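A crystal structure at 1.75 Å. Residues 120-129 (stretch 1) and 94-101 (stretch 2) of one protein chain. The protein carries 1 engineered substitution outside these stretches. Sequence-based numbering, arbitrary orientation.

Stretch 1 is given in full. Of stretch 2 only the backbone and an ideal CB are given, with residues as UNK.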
# COMPACT_ATOMS: atom_id res chain seq x y z
N THR A 120 19.57 10.74 9.08
CA THR A 120 20.61 10.57 8.06
C THR A 120 20.12 9.50 7.10
O THR A 120 19.19 8.76 7.41
CB THR A 120 21.94 10.11 8.67
OG1 THR A 120 21.78 8.80 9.24
CG2 THR A 120 22.40 11.08 9.76
N GLU A 121 20.75 9.41 5.93
CA GLU A 121 20.35 8.40 4.96
C GLU A 121 20.46 7.01 5.59
O GLU A 121 19.62 6.15 5.36
CB GLU A 121 21.22 8.49 3.71
CG GLU A 121 20.74 7.63 2.55
CD GLU A 121 21.53 7.88 1.27
OE1 GLU A 121 21.57 9.05 0.82
OE2 GLU A 121 22.10 6.92 0.72
N GLY A 122 21.50 6.82 6.39
CA GLY A 122 21.70 5.54 7.05
C GLY A 122 20.59 5.20 8.04
O GLY A 122 20.19 4.04 8.15
N GLU A 123 20.10 6.21 8.75
CA GLU A 123 19.03 6.01 9.72
C GLU A 123 17.71 5.69 9.02
O GLU A 123 16.92 4.88 9.51
CB GLU A 123 18.88 7.25 10.60
CG GLU A 123 20.12 7.59 11.42
CD GLU A 123 19.99 8.90 12.18
OE1 GLU A 123 19.58 9.91 11.57
OE2 GLU A 123 20.30 8.92 13.39
N ILE A 124 17.47 6.33 7.88
CA ILE A 124 16.24 6.10 7.12
C ILE A 124 16.24 4.67 6.58
O ILE A 124 15.21 4.00 6.57
CB ILE A 124 16.11 7.07 5.93
CG1 ILE A 124 16.04 8.51 6.45
CG2 ILE A 124 14.85 6.74 5.12
CD1 ILE A 124 16.13 9.55 5.36
N LEU A 125 17.40 4.21 6.12
CA LEU A 125 17.51 2.86 5.59
C LEU A 125 17.27 1.85 6.70
O LEU A 125 16.55 0.87 6.52
CB LEU A 125 18.90 2.63 4.98
CG LEU A 125 19.19 1.20 4.50
CD1 LEU A 125 18.08 0.74 3.56
CD2 LEU A 125 20.55 1.15 3.82
N ASN A 126 17.87 2.10 7.86
CA ASN A 126 17.71 1.20 9.00
C ASN A 126 16.24 1.16 9.43
O ASN A 126 15.71 0.10 9.76
CB ASN A 126 18.60 1.66 10.16
CG ASN A 126 18.57 0.69 11.32
OD1 ASN A 126 18.82 -0.50 11.15
ND2 ASN A 126 18.26 1.20 12.50
N PHE A 127 15.59 2.32 9.44
CA PHE A 127 14.18 2.40 9.81
C PHE A 127 13.39 1.54 8.83
O PHE A 127 12.62 0.67 9.23
CB PHE A 127 13.67 3.84 9.73
CG PHE A 127 12.25 4.02 10.21
CD1 PHE A 127 11.98 4.24 11.56
CD2 PHE A 127 11.19 3.94 9.32
CE1 PHE A 127 10.67 4.38 12.01
CE2 PHE A 127 9.87 4.07 9.75
CZ PHE A 127 9.61 4.30 11.10
N PHE A 128 13.60 1.80 7.54
CA PHE A 128 12.91 1.05 6.49
C PHE A 128 13.05 -0.46 6.65
O PHE A 128 12.08 -1.20 6.54
CB PHE A 128 13.45 1.46 5.12
CG PHE A 128 12.89 0.64 3.99
CD1 PHE A 128 11.60 0.89 3.52
CD2 PHE A 128 13.60 -0.42 3.46
CE1 PHE A 128 11.04 0.08 2.54
CE2 PHE A 128 13.04 -1.23 2.48
CZ PHE A 128 11.76 -0.98 2.02
N ASN A 129 14.27 -0.93 6.92
CA ASN A 129 14.49 -2.37 7.06
C ASN A 129 13.73 -3.06 8.19
O ASN A 129 13.63 -4.29 8.20
CB ASN A 129 15.98 -2.67 7.19
CG ASN A 129 16.76 -2.32 5.94
OD1 ASN A 129 16.22 -2.32 4.83
ND2 ASN A 129 18.05 -2.04 6.10
N UNK A 94 9.54 1.86 -6.06
CA UNK A 94 9.48 3.30 -5.78
C UNK A 94 9.20 3.71 -4.33
O UNK A 94 9.65 4.77 -3.90
CB UNK A 94 8.40 3.92 -6.67
N UNK A 95 8.45 2.90 -3.58
CA UNK A 95 8.18 3.29 -2.20
C UNK A 95 9.14 2.68 -1.19
O UNK A 95 8.95 2.79 0.02
CB UNK A 95 6.75 2.90 -1.83
N UNK A 96 10.19 2.04 -1.70
CA UNK A 96 11.20 1.41 -0.85
C UNK A 96 12.50 2.21 -0.93
O UNK A 96 12.60 3.17 -1.69
CB UNK A 96 11.43 -0.04 -1.26
N UNK A 97 13.49 1.79 -0.16
CA UNK A 97 14.78 2.48 -0.15
C UNK A 97 15.79 1.87 -1.12
O UNK A 97 17.00 1.95 -0.90
CB UNK A 97 15.36 2.47 1.27
N UNK A 98 15.29 1.26 -2.20
CA UNK A 98 16.16 0.66 -3.20
C UNK A 98 17.13 1.72 -3.72
O UNK A 98 18.33 1.47 -3.86
CB UNK A 98 15.34 0.06 -4.34
N UNK A 99 16.60 2.90 -4.00
CA UNK A 99 17.40 4.01 -4.50
C UNK A 99 17.12 5.22 -3.61
O UNK A 99 16.03 5.79 -3.67
CB UNK A 99 17.09 4.31 -5.97
N UNK A 100 18.08 5.60 -2.78
CA UNK A 100 17.91 6.73 -1.88
C UNK A 100 17.62 8.04 -2.61
O UNK A 100 17.05 8.96 -2.03
CB UNK A 100 19.16 6.89 -1.02
N UNK A 101 18.02 8.11 -3.88
CA UNK A 101 17.80 9.31 -4.69
C UNK A 101 16.56 9.25 -5.57
O UNK A 101 16.29 10.17 -6.34
CB UNK A 101 19.02 9.56 -5.57

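Stretch 1 is a helix capped at its start by T120, whose OG1 accepts from E123 N at 3.1 Å. It offers stretch 2 a face made of E121, I124, L125 and F128, three apolar side chains and one charge; no hydrogen bond crosses the contact.

Position 94 has nothing of the helix within 5.5 Å of its ideal CB, so the contact sets no preference and polar or charged residues would do. It is E94, whose OE2 is hydrogen-bonded elsewhere in the structure.

Position 95 points its CB sideways and is equally free of the helix by side chain. Its backbone does more, with O lying 4.3 Å from F128 CE1. Many residues would suit; the deposited one is I95, whose closest side-chain approach is CG1 to F128 CE1, 6.5 Å.

At position 96 the ideal CB sits 3.4 Å from F128 CZ, a tight approach to the tip of the ring. The CB points sideways, so a small or beta-branched residue could pass the ring tip. There is also a local use for an oxygen, because the amide of position 98 lies close by. T96 answers both: its CB lies 3.5 Å from F128 CZ, and with chi1 at 77° its OG1 accepts from the backbone N of 98 at 3.2 Å.

Position 97 is the centre. Its CB points toward the helix, 4.0 Å from both L125 CD1 and F128 CD2, and I124 lies beyond. A long, flexible apolar chain would suit, as would leucine or isoleucine, which could fill part of the space. The residue is M97, as selenomethionine, with all three chi angles m. Its CG meets F128 CB at 3.8 Å, and its CE reaches I124 CG2 at 3.7 Å. M97 N lies over one face of the F128 ring, buried by the contact and without a partner in the model.

Position 98 points away, into space free of the helix, where a long charged chain is at ease. It is K98, extended through chi3.

Position 99 is out of the helix's reach; a short acceptor could serve the turn. D99 does so, its OD1 accepting from N of 101 at 2.7 Å.

Position 100 faces the helix with its ideal CB 3.4 Å from E121 OE2, so a small residue fits, or a donor able to meet the carboxylate. It is A100, which simply packs its CB against E121 OE2.

Position 101 has no helix atom near its CB, and polar residues suit it. N101 points its CB sideways, and its ND2 comes 4.8 Å from E121 OE1.

Stretch 2 (94-101) EITMKDAN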
# COMPACT_ATOMS: atom_id res chain seq x y z
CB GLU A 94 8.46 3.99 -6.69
CG GLU A 94 7.01 3.55 -6.47
CD GLU A 94 6.01 4.39 -7.24
OE1 GLU A 94 4.80 4.12 -7.13
OE2 GLU A 94 6.44 5.32 -7.96
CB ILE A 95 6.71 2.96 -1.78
CG1 ILE A 95 6.44 1.45 -1.84
CG2 ILE A 95 5.74 3.67 -2.71
CD1 ILE A 95 5.08 1.07 -1.25
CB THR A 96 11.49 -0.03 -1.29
OG1 THR A 96 12.33 -0.02 -2.46
CG2 THR A 96 10.19 -0.76 -1.61
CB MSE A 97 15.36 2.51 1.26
CG MSE A 97 14.64 3.49 2.20
SE MSE A 97 14.71 5.33 1.59
CE MSE A 97 16.56 5.70 1.99
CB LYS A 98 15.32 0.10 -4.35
CG LYS A 98 16.11 -0.48 -5.51
CD LYS A 98 15.18 -1.12 -6.53
CE LYS A 98 15.93 -1.69 -7.74
NZ LYS A 98 16.49 -0.64 -8.63
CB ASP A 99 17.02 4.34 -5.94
CG ASP A 99 17.94 5.37 -6.57
OD1 ASP A 99 18.44 6.26 -5.85
OD2 ASP A 99 18.16 5.29 -7.80
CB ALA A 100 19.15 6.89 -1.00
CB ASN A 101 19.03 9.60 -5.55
CG ASN A 101 20.19 10.17 -4.75
OD1 ASN A 101 21.28 10.36 -5.28
ND2 ASN A 101 19.95 10.43 -3.47
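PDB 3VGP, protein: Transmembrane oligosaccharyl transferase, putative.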